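Long-range contact in N-hydroxyarylamine O-acetyltransferase (Bacillus cereus, PDB 4DMO), which probably transfers acetyl groups to arylamines and N-hydroxyarylamines, as an active member of the arylamine N-acetyltransferase family with an unusual Cys-His-Glu catalytic triad: residues S130-G141 with S146-R154. Numbering follows the deposited sequence.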
loop_
_atom_site.group_PDB
_atom_site.type_symbol
_atom_site.label_atom_id
_atom_site.label_comp_id
_atom_site.label_asym_id
_atom_site.label_seq_id
_atom_site.Cartn_x
_atom_site.Cartn_y
_atom_site.Cartn_z
ATOM N N SER A 130 -4.475 -0.502 5.447
ATOM C CA SER A 130 -5.264 0.712 5.602
ATOM C C SER A 130 -4.519 1.781 6.430
ATOM O O SER A 130 -5.036 2.864 6.687
ATOM C CB SER A 130 -6.578 0.356 6.295
ATOM O OG SER A 130 -6.318 -0.128 7.601
ATOM N N TYR A 131 -3.282 1.503 6.805
ATOM C CA TYR A 131 -2.502 2.442 7.591
ATOM C C TYR A 131 -1.801 3.447 6.697
ATOM O O TYR A 131 -0.580 3.495 6.623
ATOM C CB TYR A 131 -1.509 1.672 8.458
ATOM C CG TYR A 131 -2.238 0.848 9.506
ATOM C CD1 TYR A 131 -3.043 1.459 10.429
ATOM C CD2 TYR A 131 -2.135 -0.526 9.551
ATOM C CE1 TYR A 131 -3.717 0.734 11.388
ATOM C CE2 TYR A 131 -2.814 -1.262 10.495
ATOM C CZ TYR A 131 -3.606 -0.623 11.411
ATOM O OH TYR A 131 -4.289 -1.330 12.381
ATOM N N LEU A 132 -2.592 4.265 6.012
ATOM C CA LEU A 132 -2.069 5.075 4.932
ATOM C C LEU A 132 -1.967 6.545 5.315
ATOM O O LEU A 132 -2.935 7.152 5.754
ATOM C CB LEU A 132 -2.956 4.910 3.687
ATOM C CG LEU A 132 -3.090 3.474 3.109
ATOM C CD1 LEU A 132 -4.111 3.415 1.945
ATOM C CD2 LEU A 132 -1.709 2.899 2.644
ATOM N N PRO A 133 -0.794 7.139 5.095
ATOM C CA PRO A 133 -0.621 8.559 5.412
ATOM C C PRO A 133 -1.422 9.483 4.476
ATOM O O PRO A 133 -1.660 10.622 4.849
ATOM C CB PRO A 133 0.892 8.780 5.239
ATOM C CG PRO A 133 1.511 7.421 5.278
ATOM C CD PRO A 133 0.469 6.513 4.658
ATOM N N LEU A 134 -1.810 8.998 3.295
ATOM C CA LEU A 134 -2.543 9.790 2.288
ATOM C C LEU A 134 -1.797 11.053 1.859
ATOM O O LEU A 134 -2.369 11.984 1.281
ATOM C CB LEU A 134 -3.934 10.140 2.790
ATOM C CG LEU A 134 -4.674 8.870 3.195
ATOM C CD1 LEU A 134 -5.998 9.249 3.760
ATOM C CD2 LEU A 134 -4.863 7.940 2.037
ATOM N N ALA A 135 -0.505 11.071 2.138
ATOM C CA ALA A 135 0.355 12.144 1.678
ATOM C C ALA A 135 1.804 11.719 1.880
ATOM O O ALA A 135 2.069 10.772 2.618
ATOM C CB ALA A 135 0.047 13.426 2.444
ATOM N N PRO A 136 2.746 12.392 1.209
ATOM C CA PRO A 136 4.165 12.141 1.472
ATOM C C PRO A 136 4.545 12.374 2.944
ATOM O O PRO A 136 4.034 13.270 3.600
ATOM C CB PRO A 136 4.877 13.166 0.567
ATOM C CG PRO A 136 3.911 13.461 -0.496
ATOM C CD PRO A 136 2.566 13.431 0.182
ATOM N N VAL A 137 5.420 11.526 3.462
ATOM C CA VAL A 137 5.899 11.683 4.817
ATOM C C VAL A 137 7.347 12.171 4.743
ATOM O O VAL A 137 8.243 11.462 4.249
ATOM C CB VAL A 137 5.841 10.354 5.618
ATOM C CG1 VAL A 137 6.269 10.615 7.086
ATOM C CG2 VAL A 137 4.444 9.738 5.544
ATOM N N PRO A 138 7.581 13.391 5.224
ATOM C CA PRO A 138 8.927 13.957 5.159
ATOM C C PRO A 138 9.868 13.279 6.140
ATOM O O PRO A 138 9.543 13.073 7.307
ATOM C CB PRO A 138 8.710 15.414 5.549
ATOM C CG PRO A 138 7.511 15.375 6.474
ATOM C CD PRO A 138 6.630 14.264 5.938
ATOM N N PHE A 139 11.041 12.937 5.644
ATOM C CA PHE A 139 12.083 12.388 6.476
ATOM C C PHE A 139 12.539 13.384 7.566
ATOM O O PHE A 139 13.111 12.968 8.574
ATOM C CB PHE A 139 13.278 11.982 5.614
ATOM C CG PHE A 139 13.186 10.580 5.059
ATOM C CD1 PHE A 139 12.215 10.246 4.134
ATOM C CD2 PHE A 139 14.095 9.604 5.461
ATOM C CE1 PHE A 139 12.145 8.961 3.611
ATOM C CE2 PHE A 139 14.029 8.300 4.955
ATOM C CZ PHE A 139 13.058 7.986 4.017
ATOM N N LEU A 140 12.285 14.680 7.359
ATOM C CA LEU A 140 12.646 15.715 8.342
ATOM C C LEU A 140 11.952 15.522 9.682
ATOM O O LEU A 140 12.364 16.101 10.683
ATOM C CB LEU A 140 12.388 17.130 7.811
ATOM C CG LEU A 140 13.521 17.693 6.948
ATOM C CD1 LEU A 140 13.300 19.164 6.670
ATOM C CD2 LEU A 140 14.901 17.469 7.562
ATOM N N GLY A 141 10.865 14.767 9.697
ATOM C CA GLY A 141 10.391 14.226 10.948
ATOM C C GLY A 141 9.007 14.688 11.271
ATOM O O GLY A 141 8.399 14.213 12.221
ATOM N N SER A 146 -3.644 12.201 8.965
ATOM C CA SER A 146 -4.573 11.696 7.974
ATOM C C SER A 146 -5.747 11.091 8.712
ATOM O O SER A 146 -5.693 10.933 9.925
ATOM C CB SER A 146 -3.871 10.652 7.102
ATOM O OG SER A 146 -4.341 9.338 7.380
ATOM N N ALA A 147 -6.815 10.763 7.990
ATOM C CA ALA A 147 -7.959 10.089 8.605
ATOM C C ALA A 147 -7.634 8.671 9.113
ATOM O O ALA A 147 -8.433 8.066 9.864
ATOM C CB ALA A 147 -9.099 10.030 7.629
ATOM N N THR A 148 -6.503 8.098 8.687
ATOM C CA THR A 148 -6.162 6.754 9.181
ATOM C C THR A 148 -5.291 6.811 10.451
ATOM O O THR A 148 -5.116 5.805 11.127
ATOM C CB THR A 148 -5.451 5.908 8.117
ATOM O OG1 THR A 148 -4.123 6.408 7.893
ATOM C CG2 THR A 148 -6.244 5.930 6.817
ATOM N N GLY A 149 -4.762 7.986 10.783
ATOM C CA GLY A 149 -3.931 8.109 11.966
ATOM C C GLY A 149 -2.815 9.082 11.753
ATOM O O GLY A 149 -2.819 9.801 10.751
ATOM N N ASP A 150 -1.867 9.128 12.698
ATOM C CA ASP A 150 -0.715 10.040 12.591
ATOM C C ASP A 150 0.548 9.279 12.167
ATOM O O ASP A 150 0.730 8.150 12.598
ATOM C CB ASP A 150 -0.452 10.726 13.939
ATOM C CG ASP A 150 -1.431 11.853 14.237
ATOM O OD1 ASP A 150 -2.643 11.685 13.983
ATOM O OD2 ASP A 150 -0.963 12.919 14.716
ATOM N N TYR A 151 1.417 9.900 11.358
ATOM C CA TYR A 151 2.598 9.216 10.827
ATOM C C TYR A 151 3.817 10.100 10.822
ATOM O O TYR A 151 3.712 11.277 10.520
ATOM C CB TYR A 151 2.346 8.741 9.384
ATOM C CG TYR A 151 1.204 7.782 9.279
ATOM C CD1 TYR A 151 -0.107 8.238 9.198
ATOM C CD2 TYR A 151 1.422 6.412 9.311
ATOM C CE1 TYR A 151 -1.169 7.345 9.108
ATOM C CE2 TYR A 151 0.361 5.512 9.241
ATOM C CZ TYR A 151 -0.930 5.998 9.126
ATOM O OH TYR A 151 -1.984 5.120 9.063
ATOM N N ARG A 152 4.978 9.533 11.149
ATOM C CA ARG A 152 6.225 10.292 11.131
ATOM C C ARG A 152 7.391 9.348 10.950
ATOM O O ARG A 152 7.345 8.168 11.341
ATOM C CB ARG A 152 6.408 11.098 12.439
ATOM C CG ARG A 152 7.054 10.308 13.568
ATOM C CD ARG A 152 7.103 11.047 14.917
ATOM N NE ARG A 152 7.399 10.131 16.029
ATOM C CZ ARG A 152 7.366 10.464 17.324
ATOM N NH1 ARG A 152 7.055 11.707 17.692
ATOM N NH2 ARG A 152 7.625 9.559 18.263
ATOM N N ILE A 153 8.465 9.888 10.412
ATOM C CA ILE A 153 9.673 9.105 10.220
ATOM C C ILE A 153 10.708 9.460 11.277
ATOM O O ILE A 153 10.831 10.614 11.655
ATOM C CB ILE A 153 10.273 9.405 8.845
ATOM C CG1 ILE A 153 9.347 8.855 7.751
ATOM C CG2 ILE A 153 11.683 8.840 8.757
ATOM C CD1 ILE A 153 9.824 9.182 6.375
ATOM N N ARG A 154 11.451 8.473 11.759
ATOM C CA ARG A 154 12.593 8.755 12.610
ATOM C C ARG A 154 13.772 7.939 12.139
ATOM O O ARG A 154 13.623 6.787 11.725
ATOM C CB ARG A 154 12.286 8.484 14.090
ATOM C CG ARG A 154 11.273 9.459 14.682
ATOM C CD ARG A 154 11.400 9.558 16.219
ATOM N NE ARG A 154 10.933 8.351 16.904
ATOM C CZ ARG A 154 11.720 7.456 17.515
ATOM N NH1 ARG A 154 13.039 7.602 17.544
ATOM N NH2 ARG A 154 11.188 6.383 18.082
HETATM O O HOH W 1 7.960 12.541 9.360
HETATM O O HOH W 2 9.700 12.461 13.551
#
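Ser-146 reaches across to the carbonyl of Leu-132: its OG donates to Leu-132 O at 3.1 Å, approaching in the carbonyl plane. The same OG accepts from the backbone N of Thr-148, making an ST turn within the type I turn that runs from Ser-146 to Gly-149. Thr-148 sends a second hydroxyl to that carbonyl, with OG1 2.6 Å from Leu-132 O but above the carbonyl plane, so two donors grip one oxygen from different directions. With chi1 at 71°, OG1 of Thr-148 sits between its backbone N and carbonyl carbon, and the other branch, CG2, packs against Ser-130 O. Tyr-151 adds a second shell: its OH donates to Thr-148 OG1 at 2.8 Å and lies close to the edge of the Tyr-131 ring. Over one face of the Tyr-151 ring comes Pro-133, whose CG makes a CH-pi contact 4.2 Å from the centroid. Arg-152 meets Gly-141 O with its CB; its extended chain leads away to a salt bridge with Glu-166. Ile-153 then fills the other end of the contact. Ile-153 CG1 packs on Val-137 CG1 at 3.6 Å, while its CD1 lies over a face of the Phe-139 ring, 3.8 Å from the centroid. The backbone of Ile-153 is joined through water: one molecule links Ile-153 N to Pro-138 O, another Ile-153 O to Gly-141 O. Strands 137-138 and 149-158 lie near opposite ends of the order of one antiparallel sheet, yet meet here, consistent with the curled beta-barrel domain of arylamine N-acetyltransferases.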